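Local coordinates for putative aminopeptidase (Leishmania major, PDB 5NTH), which probably removes amino-terminal residues from peptides as a manganese-dependent M17 leucyl aminopeptidase, and binds the inhibitor actinonin at its two-manganese site, at residues 461-466 with 492-497; 211-216 with 526-531; 146-151 with 183-188; 78-83 with 104-109. All blocks are in the same frame, centred on the assembly; numbering follows the deposited sequence.

Contact 1. Residues 461-466 with 492-497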
loop_
_atom_site.group_PDB
_atom_site.type_symbol
_atom_site.label_atom_id
_atom_site.label_comp_id
_atom_site.label_asym_id
_atom_site.label_seq_id
_atom_site.Cartn_x
_atom_site.Cartn_y
_atom_site.Cartn_z
ATOM N N TYR A 461 26.801 17.227 7.764
ATOM C CA TYR A 461 26.954 18.426 6.924
ATOM C C TYR A 461 27.917 18.046 5.793
ATOM O O TYR A 461 29.097 17.741 6.045
ATOM C CB TYR A 461 27.487 19.619 7.714
ATOM C CG TYR A 461 27.640 20.897 6.895
ATOM C CD1 TYR A 461 26.588 21.779 6.742
ATOM C CD2 TYR A 461 28.861 21.221 6.282
ATOM C CE1 TYR A 461 26.732 22.936 6.000
ATOM C CE2 TYR A 461 29.010 22.367 5.515
ATOM C CZ TYR A 461 27.950 23.206 5.386
ATOM O OH TYR A 461 28.111 24.312 4.663
ATOM N N CYS A 462 27.411 18.050 4.561
ATOM C CA CYS A 462 28.180 17.583 3.422
ATOM C C CYS A 462 27.559 18.068 2.128
ATOM O O CYS A 462 27.079 17.263 1.352
ATOM C CB CYS A 462 28.284 16.055 3.439
ATOM S SG CYS A 462 29.592 15.463 2.355
ATOM N N PRO A 463 27.566 19.394 1.891
ATOM C CA PRO A 463 26.952 19.990 0.708
ATOM C C PRO A 463 27.390 19.373 -0.616
ATOM O O PRO A 463 26.596 19.328 -1.539
ATOM C CB PRO A 463 27.420 21.450 0.759
ATOM C CG PRO A 463 27.729 21.704 2.178
ATOM C CD PRO A 463 28.310 20.404 2.656
ATOM N N GLU A 464 28.636 18.920 -0.729
ATOM C CA GLU A 464 29.052 18.269 -1.983
ATOM C C GLU A 464 28.233 17.020 -2.284
ATOM O O GLU A 464 27.908 16.768 -3.433
ATOM C CB GLU A 464 30.538 17.941 -2.048
ATOM C CG GLU A 464 31.082 16.923 -1.039
ATOM C CD GLU A 464 31.750 17.580 0.149
ATOM O OE1 GLU A 464 31.291 18.668 0.551
ATOM O OE2 GLU A 464 32.738 17.023 0.671
ATOM N N TYR A 465 27.875 16.272 -1.256
ATOM C CA TYR A 465 27.041 15.092 -1.427
ATOM C C TYR A 465 25.579 15.456 -1.590
ATOM O O TYR A 465 24.893 14.813 -2.393
ATOM C CB TYR A 465 27.285 14.108 -0.273
ATOM C CG TYR A 465 28.573 13.288 -0.403
ATOM C CD1 TYR A 465 29.508 13.486 -1.457
ATOM C CD2 TYR A 465 28.862 12.310 0.524
ATOM C CE1 TYR A 465 30.662 12.695 -1.570
ATOM C CE2 TYR A 465 30.028 11.541 0.435
ATOM C CZ TYR A 465 30.924 11.719 -0.615
ATOM O OH TYR A 465 32.035 10.909 -0.639
ATOM N N HIS A 466 25.112 16.502 -0.896
ATOM C CA HIS A 466 23.707 16.958 -1.048
ATOM C C HIS A 466 23.477 17.602 -2.416
ATOM O O HIS A 466 22.437 17.389 -3.029
ATOM C CB HIS A 466 23.231 17.922 0.061
ATOM C CG HIS A 466 23.659 17.522 1.433
ATOM N ND1 HIS A 466 23.623 16.215 1.872
ATOM C CD2 HIS A 466 24.181 18.240 2.451
ATOM C CE1 HIS A 466 24.106 16.147 3.096
ATOM N NE2 HIS A 466 24.456 17.361 3.469
ATOM N N GLY A 492 17.398 18.813 3.887
ATOM C CA GLY A 492 16.483 19.889 4.185
ATOM C C GLY A 492 17.218 21.144 4.555
ATOM O O GLY A 492 16.871 22.223 4.107
ATOM N N GLY A 493 18.251 21.011 5.368
ATOM C CA GLY A 493 19.078 22.162 5.719
ATOM C C GLY A 493 19.838 22.760 4.555
ATOM O O GLY A 493 19.899 23.976 4.407
ATOM N N TYR A 494 20.416 21.892 3.736
ATOM C CA TYR A 494 21.174 22.290 2.536
ATOM C C TYR A 494 20.334 23.094 1.555
ATOM O O TYR A 494 20.797 24.059 0.970
ATOM C CB TYR A 494 21.735 21.045 1.834
ATOM C CG TYR A 494 22.325 21.314 0.470
ATOM C CD1 TYR A 494 23.636 21.781 0.327
ATOM C CD2 TYR A 494 21.559 21.108 -0.687
ATOM C CE1 TYR A 494 24.161 22.042 -0.928
ATOM C CE2 TYR A 494 22.068 21.363 -1.945
ATOM C CZ TYR A 494 23.366 21.826 -2.064
ATOM O OH TYR A 494 23.860 22.086 -3.316
ATOM N N PHE A 495 19.090 22.698 1.389
ATOM C CA PHE A 495 18.223 23.432 0.516
ATOM C C PHE A 495 18.190 24.854 1.005
ATOM O O PHE A 495 18.459 25.741 0.254
ATOM C CB PHE A 495 16.809 22.870 0.483
ATOM C CG PHE A 495 15.921 23.617 -0.445
ATOM C CD1 PHE A 495 15.278 24.783 -0.030
ATOM C CD2 PHE A 495 15.788 23.216 -1.765
ATOM C CE1 PHE A 495 14.472 25.512 -0.912
ATOM C CE2 PHE A 495 14.983 23.935 -2.641
ATOM C CZ PHE A 495 14.329 25.092 -2.210
ATOM N N VAL A 496 17.896 25.051 2.285
ATOM C CA VAL A 496 17.776 26.400 2.865
ATOM C C VAL A 496 19.101 27.141 2.828
ATOM O O VAL A 496 19.161 28.330 2.578
ATOM C CB VAL A 496 17.315 26.378 4.331
ATOM C CG1 VAL A 496 16.949 27.783 4.780
ATOM C CG2 VAL A 496 16.102 25.476 4.527
ATOM N N GLU A 497 20.176 26.439 3.094
ATOM C CA GLU A 497 21.470 27.080 3.039
ATOM C C GLU A 497 21.741 27.777 1.697
ATOM O O GLU A 497 22.366 28.842 1.662
ATOM C CB GLU A 497 22.562 26.070 3.294
ATOM C CG GLU A 497 23.893 26.696 3.624
ATOM C CD GLU A 497 24.953 25.653 3.876
ATOM O OE1 GLU A 497 24.709 24.475 3.540
ATOM O OE2 GLU A 497 26.036 26.009 4.412
#

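Contact 2. Residues 211-216 with 526-531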
loop_
_atom_site.group_PDB
_atom_site.type_symbol
_atom_site.label_atom_id
_atom_site.label_comp_id
_atom_site.label_asym_id
_atom_site.label_seq_id
_atom_site.Cartn_x
_atom_site.Cartn_y
_atom_site.Cartn_z
ATOM N N THR A 211 6.957 32.124 30.698
ATOM C CA THR A 211 5.932 32.774 29.874
ATOM C C THR A 211 6.122 32.472 28.391
ATOM O O THR A 211 5.144 32.161 27.701
ATOM C CB THR A 211 5.918 34.296 30.090
ATOM O OG1 THR A 211 5.454 34.596 31.406
ATOM C CG2 THR A 211 5.011 35.021 29.105
ATOM N N SER A 212 7.363 32.583 27.914
ATOM C CA SER A 212 7.662 32.298 26.524
ATOM C C SER A 212 7.508 30.824 26.148
ATOM O O SER A 212 7.038 30.532 25.061
ATOM C CB SER A 212 9.068 32.788 26.106
ATOM O OG SER A 212 9.026 34.120 25.599
ATOM N N VAL A 213 7.945 29.898 26.985
ATOM C CA VAL A 213 7.776 28.486 26.653
ATOM C C VAL A 213 6.263 28.195 26.520
ATOM O O VAL A 213 5.792 27.639 25.526
ATOM C CB VAL A 213 8.379 27.572 27.728
ATOM C CG1 VAL A 213 7.796 26.177 27.666
ATOM C CG2 VAL A 213 9.873 27.479 27.599
ATOM N N GLN A 214 5.501 28.596 27.520
ATOM C CA GLN A 214 4.062 28.400 27.479
ATOM C C GLN A 214 3.281 29.160 26.399
ATOM O O GLN A 214 2.277 28.641 25.910
ATOM C CB GLN A 214 3.467 28.694 28.838
ATOM C CG GLN A 214 3.686 27.522 29.756
ATOM C CD GLN A 214 3.129 27.768 31.112
ATOM O OE1 GLN A 214 2.618 28.834 31.370
ATOM N NE2 GLN A 214 3.229 26.790 31.985
ATOM N N LEU A 215 3.696 30.372 26.049
ATOM C CA LEU A 215 3.087 31.040 24.904
ATOM C C LEU A 215 3.361 30.176 23.667
ATOM O O LEU A 215 2.510 29.981 22.809
ATOM C CB LEU A 215 3.651 32.435 24.695
ATOM C CG LEU A 215 3.168 33.130 23.437
ATOM C CD1 LEU A 215 1.667 33.013 23.224
ATOM C CD2 LEU A 215 3.552 34.585 23.461
ATOM N N CYS A 216 4.548 29.610 23.616
ATOM C CA CYS A 216 4.903 28.748 22.525
ATOM C C CYS A 216 4.009 27.512 22.459
ATOM O O CYS A 216 3.513 27.180 21.390
ATOM C CB CYS A 216 6.372 28.373 22.611
ATOM S SG CYS A 216 6.859 27.462 21.179
ATOM N N TYR A 526 9.467 23.495 22.663
ATOM C CA TYR A 526 10.840 23.323 22.223
ATOM C C TYR A 526 11.302 24.475 21.357
ATOM O O TYR A 526 10.590 24.885 20.450
ATOM C CB TYR A 526 10.991 22.062 21.412
ATOM C CG TYR A 526 12.415 21.751 21.055
ATOM C CD1 TYR A 526 13.139 22.541 20.138
ATOM C CD2 TYR A 526 13.054 20.674 21.616
ATOM C CE1 TYR A 526 14.455 22.254 19.811
ATOM C CE2 TYR A 526 14.360 20.376 21.273
ATOM C CZ TYR A 526 15.046 21.168 20.369
ATOM O OH TYR A 526 16.346 20.861 20.098
ATOM N N GLY A 527 12.519 24.945 21.634
ATOM C CA GLY A 527 13.169 25.964 20.855
ATOM C C GLY A 527 13.418 27.212 21.656
ATOM O O GLY A 527 14.435 27.864 21.472
ATOM N N VAL A 528 12.483 27.548 22.532
ATOM C CA VAL A 528 12.489 28.803 23.269
ATOM C C VAL A 528 13.697 28.909 24.188
ATOM O O VAL A 528 14.319 29.971 24.300
ATOM C CB VAL A 528 11.242 28.914 24.161
ATOM C CG1 VAL A 528 11.340 30.132 25.067
ATOM C CG2 VAL A 528 9.975 28.993 23.312
ATOM N N THR A 529 13.993 27.805 24.864
ATOM C CA THR A 529 15.050 27.754 25.862
ATOM C C THR A 529 16.376 27.308 25.244
ATOM O O THR A 529 17.456 27.539 25.834
ATOM C CB THR A 529 14.662 26.822 27.035
ATOM O OG1 THR A 529 13.342 27.140 27.494
ATOM C CG2 THR A 529 15.592 27.000 28.216
ATOM N N LEU A 530 16.319 26.658 24.079
ATOM C CA LEU A 530 17.537 26.323 23.380
ATOM C C LEU A 530 18.232 27.626 22.994
ATOM O O LEU A 530 19.405 27.827 23.287
ATOM C CB LEU A 530 17.235 25.466 22.168
ATOM C CG LEU A 530 18.454 25.097 21.315
ATOM C CD1 LEU A 530 19.480 24.220 22.038
ATOM C CD2 LEU A 530 17.939 24.429 20.064
ATOM N N VAL A 531 17.462 28.519 22.386
ATOM C CA VAL A 531 17.937 29.799 21.843
ATOM C C VAL A 531 18.338 30.814 22.912
ATOM O O VAL A 531 19.296 31.557 22.751
ATOM C CB VAL A 531 16.847 30.412 20.971
ATOM C CG1 VAL A 531 17.073 31.882 20.698
ATOM C CG2 VAL A 531 16.782 29.677 19.657
#

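Contact 3. Residues 146-151 with 183-188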
loop_
_atom_site.group_PDB
_atom_site.type_symbol
_atom_site.label_atom_id
_atom_site.label_comp_id
_atom_site.label_asym_id
_atom_site.label_seq_id
_atom_site.Cartn_x
_atom_site.Cartn_y
_atom_site.Cartn_z
ATOM N N GLY A 146 23.184 26.355 38.352
ATOM C CA GLY A 146 23.462 26.130 36.929
ATOM C C GLY A 146 22.321 25.453 36.185
ATOM O O GLY A 146 22.234 25.540 34.965
ATOM N N SER A 147 21.439 24.799 36.932
ATOM C CA SER A 147 20.283 24.138 36.388
ATOM C C SER A 147 18.991 25.007 36.294
ATOM O O SER A 147 17.967 24.567 35.759
ATOM C CB SER A 147 20.061 22.850 37.172
ATOM O OG SER A 147 19.624 23.077 38.505
ATOM N N GLU A 148 19.046 26.266 36.709
ATOM C CA GLU A 148 17.847 27.114 36.733
ATOM C C GLU A 148 17.052 27.188 35.424
ATOM O O GLU A 148 15.824 27.092 35.451
ATOM C CB GLU A 148 18.160 28.529 37.208
ATOM C CG GLU A 148 18.622 28.621 38.663
ATOM C CD GLU A 148 20.129 28.488 38.850
ATOM O OE1 GLU A 148 20.928 28.934 37.970
ATOM O OE2 GLU A 148 20.524 27.922 39.890
ATOM N N THR A 149 17.716 27.357 34.287
ATOM C CA THR A 149 16.955 27.514 33.031
ATOM C C THR A 149 16.311 26.189 32.593
ATOM O O THR A 149 15.195 26.187 32.115
ATOM C CB THR A 149 17.779 28.144 31.894
ATOM O OG1 THR A 149 18.912 27.329 31.637
ATOM C CG2 THR A 149 18.259 29.529 32.277
ATOM N N ALA A 150 17.000 25.074 32.788
ATOM C CA ALA A 150 16.448 23.754 32.523
ATOM C C ALA A 150 15.244 23.428 33.418
ATOM O O ALA A 150 14.230 22.892 32.962
ATOM C CB ALA A 150 17.526 22.704 32.690
ATOM N N VAL A 151 15.349 23.767 34.688
ATOM C CA VAL A 151 14.219 23.686 35.583
ATOM C C VAL A 151 13.103 24.631 35.134
ATOM O O VAL A 151 11.961 24.212 35.036
ATOM C CB VAL A 151 14.620 23.992 37.045
ATOM C CG1 VAL A 151 13.409 23.918 37.981
ATOM C CG2 VAL A 151 15.658 22.994 37.522
ATOM N N VAL A 183 7.659 26.994 42.113
ATOM C CA VAL A 183 8.928 26.272 42.090
ATOM C C VAL A 183 9.807 26.737 43.236
ATOM O O VAL A 183 10.028 27.944 43.447
ATOM C CB VAL A 183 9.711 26.412 40.760
ATOM C CG1 VAL A 183 10.863 25.421 40.714
ATOM C CG2 VAL A 183 8.816 26.133 39.557
ATOM N N VAL A 184 10.315 25.740 43.944
ATOM C CA VAL A 184 11.220 25.931 45.058
ATOM C C VAL A 184 12.456 25.117 44.764
ATOM O O VAL A 184 12.480 23.910 44.975
ATOM C CB VAL A 184 10.596 25.449 46.390
ATOM C CG1 VAL A 184 11.537 25.703 47.554
ATOM C CG2 VAL A 184 9.277 26.148 46.648
ATOM N N MET A 185 13.485 25.765 44.258
ATOM C CA MET A 185 14.719 25.040 44.023
ATOM C C MET A 185 15.611 25.019 45.276
ATOM O O MET A 185 15.649 25.994 46.046
ATOM C CB MET A 185 15.464 25.680 42.877
ATOM C CG MET A 185 14.757 25.518 41.546
ATOM S SD MET A 185 15.620 26.404 40.233
ATOM C CE MET A 185 15.060 28.085 40.613
ATOM N N SER A 186 16.366 23.932 45.452
ATOM C CA SER A 186 17.339 23.871 46.551
ATOM C C SER A 186 18.460 24.956 46.403
ATOM O O SER A 186 18.813 25.614 47.383
ATOM C CB SER A 186 17.889 22.442 46.764
ATOM O OG SER A 186 18.477 21.924 45.589
ATOM N N SER A 187 18.947 25.175 45.187
ATOM C CA SER A 187 19.901 26.261 44.906
ATOM C C SER A 187 19.202 27.611 44.990
ATOM O O SER A 187 18.027 27.711 44.613
ATOM C CB SER A 187 20.505 26.161 43.486
ATOM O OG SER A 187 19.933 27.154 42.605
ATOM N N ARG A 188 19.952 28.642 45.404
ATOM C CA ARG A 188 19.406 29.991 45.563
ATOM C C ARG A 188 19.958 30.999 44.569
ATOM O O ARG A 188 19.675 32.197 44.679
ATOM C CB ARG A 188 19.662 30.495 46.982
ATOM C CG ARG A 188 18.948 29.721 48.086
ATOM C CD ARG A 188 19.151 30.373 49.472
ATOM N NE ARG A 188 18.493 31.686 49.494
ATOM C CZ ARG A 188 19.085 32.860 49.640
ATOM N NH1 ARG A 188 18.345 33.948 49.600
ATOM N NH2 ARG A 188 20.396 32.971 49.853
#

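Contact 4. Residues 78-83 with 104-109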
loop_
_atom_site.group_PDB
_atom_site.type_symbol
_atom_site.label_atom_id
_atom_site.label_comp_id
_atom_site.label_asym_id
_atom_site.label_seq_id
_atom_site.Cartn_x
_atom_site.Cartn_y
_atom_site.Cartn_z
ATOM N N VAL A 78 11.162 5.309 47.887
ATOM C CA VAL A 78 11.507 5.736 46.557
ATOM C C VAL A 78 12.855 5.083 46.209
ATOM O O VAL A 78 13.762 5.041 47.041
ATOM C CB VAL A 78 11.545 7.290 46.444
ATOM C CG1 VAL A 78 12.770 7.891 47.118
ATOM C CG2 VAL A 78 11.481 7.712 44.995
ATOM N N LYS A 79 12.923 4.507 45.015
ATOM C CA LYS A 79 14.157 3.984 44.432
ATOM C C LYS A 79 14.445 4.850 43.171
ATOM O O LYS A 79 13.518 5.520 42.665
ATOM C CB LYS A 79 13.964 2.494 44.100
ATOM N N ALA A 80 15.689 4.865 42.675
ATOM C CA ALA A 80 16.018 5.564 41.400
ATOM C C ALA A 80 14.999 5.303 40.299
ATOM O O ALA A 80 14.762 4.145 39.928
ATOM C CB ALA A 80 17.412 5.188 40.894
ATOM N N GLY A 81 14.383 6.382 39.808
ATOM C CA GLY A 81 13.382 6.307 38.725
ATOM C C GLY A 81 11.924 6.131 39.109
ATOM O O GLY A 81 11.051 6.306 38.280
ATOM N N SER A 82 11.646 5.775 40.357
ATOM C CA SER A 82 10.269 5.452 40.759
ATOM C C SER A 82 9.593 6.652 41.435
ATOM O O SER A 82 10.167 7.735 41.537
ATOM C CB SER A 82 10.222 4.187 41.651
ATOM O OG SER A 82 10.821 4.399 42.925
ATOM N N THR A 83 8.346 6.441 41.849
ATOM C CA THR A 83 7.551 7.452 42.503
ATOM C C THR A 83 6.823 6.848 43.717
ATOM O O THR A 83 6.369 5.697 43.710
ATOM C CB THR A 83 6.557 8.123 41.519
ATOM O OG1 THR A 83 7.239 9.128 40.774
ATOM C CG2 THR A 83 5.426 8.813 42.243
ATOM N N LEU A 104 14.898 11.033 40.258
ATOM C CA LEU A 104 15.368 11.094 38.912
ATOM C C LEU A 104 16.164 9.836 38.658
ATOM O O LEU A 104 16.532 9.135 39.602
ATOM C CB LEU A 104 16.235 12.317 38.680
ATOM C CG LEU A 104 15.580 13.682 38.981
ATOM C CD1 LEU A 104 16.631 14.798 39.029
ATOM C CD2 LEU A 104 14.424 14.024 38.034
ATOM N N PRO A 105 16.408 9.523 37.372
ATOM C CA PRO A 105 17.151 8.308 37.045
ATOM C C PRO A 105 18.622 8.351 37.434
ATOM O O PRO A 105 19.259 9.438 37.501
ATOM C CB PRO A 105 16.998 8.201 35.520
ATOM C CG PRO A 105 15.768 9.001 35.205
ATOM C CD PRO A 105 15.886 10.158 36.139
ATOM N N ALA A 106 19.122 7.138 37.671
ATOM C CA ALA A 106 20.480 6.886 38.161
ATOM C C ALA A 106 21.575 7.331 37.188
ATOM O O ALA A 106 22.546 7.947 37.609
ATOM C CB ALA A 106 20.622 5.396 38.461
ATOM N N THR A 107 21.388 7.039 35.896
ATOM C CA THR A 107 22.445 7.164 34.888
ATOM C C THR A 107 21.998 8.043 33.712
ATOM O O THR A 107 20.886 7.931 33.207
ATOM C CB THR A 107 22.909 5.761 34.387
ATOM O OG1 THR A 107 21.814 5.065 33.783
ATOM C CG2 THR A 107 23.408 4.887 35.551
ATOM N N THR A 108 22.899 8.914 33.288
ATOM C CA THR A 108 22.668 9.831 32.180
ATOM C C THR A 108 23.814 9.703 31.173
ATOM O O THR A 108 24.948 9.511 31.554
ATOM C CB THR A 108 22.501 11.265 32.732
ATOM O OG1 THR A 108 21.154 11.406 33.205
ATOM C CG2 THR A 108 22.771 12.339 31.687
ATOM N N SER A 109 23.519 9.828 29.888
ATOM C CA SER A 109 24.566 9.752 28.883
ATOM C C SER A 109 24.996 11.126 28.365
ATOM O O SER A 109 24.362 12.164 28.634
ATOM C CB SER A 109 24.135 8.836 27.766
ATOM O OG SER A 109 22.875 9.249 27.330
#

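Contact 1. Residues 461-466 with 492-497
H466 and Y494 pack side chain against side chain and run past each other in opposite directions. H466 CB sits over one face of the Y494 ring, 3.8 Å from its centroid and 21° off the ring normal. This is a CH-pi contact. The imidazole beyond it turns an edge toward the face of the phenol ring. The pair is an offset edge-to-face stack, with centroids 5.7 Å apart and planes at 62°. The backbone O of C462 lies 3.2 Å above the imidazole plane, over its centre. C462 O accepts the backbone N-H of Y465 and of H466.

P463 CB touches CD1 and CE1 of the Y494 ring, with CE1 at 3.7 Å.

The polar part is Y461 with E497. The two side chains cross at about a right angle. Y461 OH donates to E497 OE2 at 2.7 Å, on the syn lone pair. OE2 lies at the edge of the phenol ring, in its plane, but the carboxylate plane is turned 58° from the ring. E497 CG is anti to the backbone N, and the chain beyond is extended toward the phenol. The other oxygen, E497 OE1, bonds to Y435 OH, so two tyrosines hold the carboxylate.

On another side, E464 and Y465 bond to S109 and D118 of a second subunit. The whole is a helix-to-helix contact in the M17 catalytic domain: the N-terminal turn of helix 463-467, with C462 at the N-cap position, packs on the end of helix 488-497.

Contact 2. Residues 211-216 with 526-531
V528 meets S212, V213 and C216, and apolar packing of this kind makes up most of the contact. Its two methyls divide the work. CG1 is anti to the backbone N (chi1 172°) and touches S212 CB at 3.6 Å. The same methyl meets V213 CG2 at 3.9 Å, where the two valines cross at a slant. The other methyl, V528 CG2, lies 3.7 Å from C216 CB and also comes close to the backbone O of S212. The sulfur of C216 is a little farther from it.

One contact pairs a methyl with a hydroxyl. V213 CG2 lies 3.5 Å from T529 OG1. V213 and T529 also pack on N153 of helix 148-156.

No hydrogen bond crosses between the segments. S212 OG turns to the backbone O of C330 in helix 323-341. G527, at the N-cap position of helix 528-536, gives its N-H to D454.

Helix 203-221 and the start of helix 528-536 are thus joined by buried apolar contact. Between these segments the fit rests on van der Waals contact, with no directional bond.

Contact 3. Residues 146-151 with 183-188
E148 bends from helix 148-156 toward M185 and S187. From CB, its CG lies anti to the carbonyl carbon (chi1 -65°), beside the backbone N. CG meets the thioether of M185, with SD at 4.0 Å and CE slightly farther. The two side chains cross at about a right angle there. The chain then turns at chi2 (89°), which swings CD out of line. Its carboxylate reaches S187. S187 OG donates to E148 OE2 at 2.9 Å, on the anti lone pair, the side away from the other oxygen. Both carboxylate oxygens also receive weak bonds from the backbone N of G146, each at 3.4 Å. The acid is therefore held by S187 after the strand and more weakly by G146 of its own loop.

M185 is shared between two residues of the helix. Its SD lies 4.0 Å from V151 CG1 as well as touching E148 CG. V151 and M185 slide past each other in opposite directions. The same methyl, V151 CG1, meets V183 CG1 at 4.0 Å. V183 and M185, two apart on the strand, thus present their side chains to one side of the helix.

The contact belongs to a beta-alpha-beta unit, strand 137-142, helix 148-156, strand 181-185. The first turn of the helix packs over the end of the last strand. V151 also reaches V141 on strand 137-142. V183 and M185 touch F34 on strand 32-34, next to 181-185 in the sheet. Helix 203-221 packs nearby, with L206 on E148 and I209 on T149.

Contact 4. Residues 78-83 with 104-109
A80 lays its CB against the CB of A106, methyl to methyl, at 4.0 Å. A80 stands in a type II beta turn that runs from K79 to S82. The turn joins helix 69-77 to strand 83-88, which is outermost in the mixed sheet of the N-terminal domain within this chain. Residues 104-109 leave strand 97-103, the antiparallel neighbour of 83-88. Both segments are therefore loops at the same end of this strand pair.

The polar link is slight. G81 N points to the backbone O of L104 at 3.5 Å, with an N-H...O angle of 133°, a weak bond. The same oxygen is 4.0 Å from A80 CA. The nearest alpha carbons are those of G81 and P105, 4.6 Å apart, so the backbones themselves meet here. G81 has positive phi (90°), as expected at the third position of a type II turn. A CB at these angles would press on the carbonyl O of A80.

L104 turns its side chain from the turn toward helix 117-127, where it packs on S119 and M120. P105 also touches S119. Most of the touching residues are exposed, and the buried area is small. Farther along the same loop, S109 packs on C462 of a second subunit, so the loop also takes part in the assembly.

The turn is closed from within. The backbone O of K79 accepts S82 N at 3.0 Å and also S82 OG at 2.9 Å. Both donors come from the same face of the carbonyl plane, and OG is tilted 28° from that plane.

Contacts 2 and 3 are buried, contact 1 is partly buried, and contact 4 lies at the surface. Contact 2, near the chain centre, has no hydrogen bond across it. Contacts 1 and 3 each add one carboxylate-hydroxyl bond to their apolar packing, and only contact 1 uses aromatic rings. Contact 4 is mostly backbone with one weak bond. Helix 148-156 of contact 3 also packs on contact 2, and helix 203-221 of contact 2 on contact 3. The two touch where T529 CG2 meets T149 O at 4.0 Å. Contacts 1 and 4 lie about 40 Å apart between centres, yet both touch the second subunit.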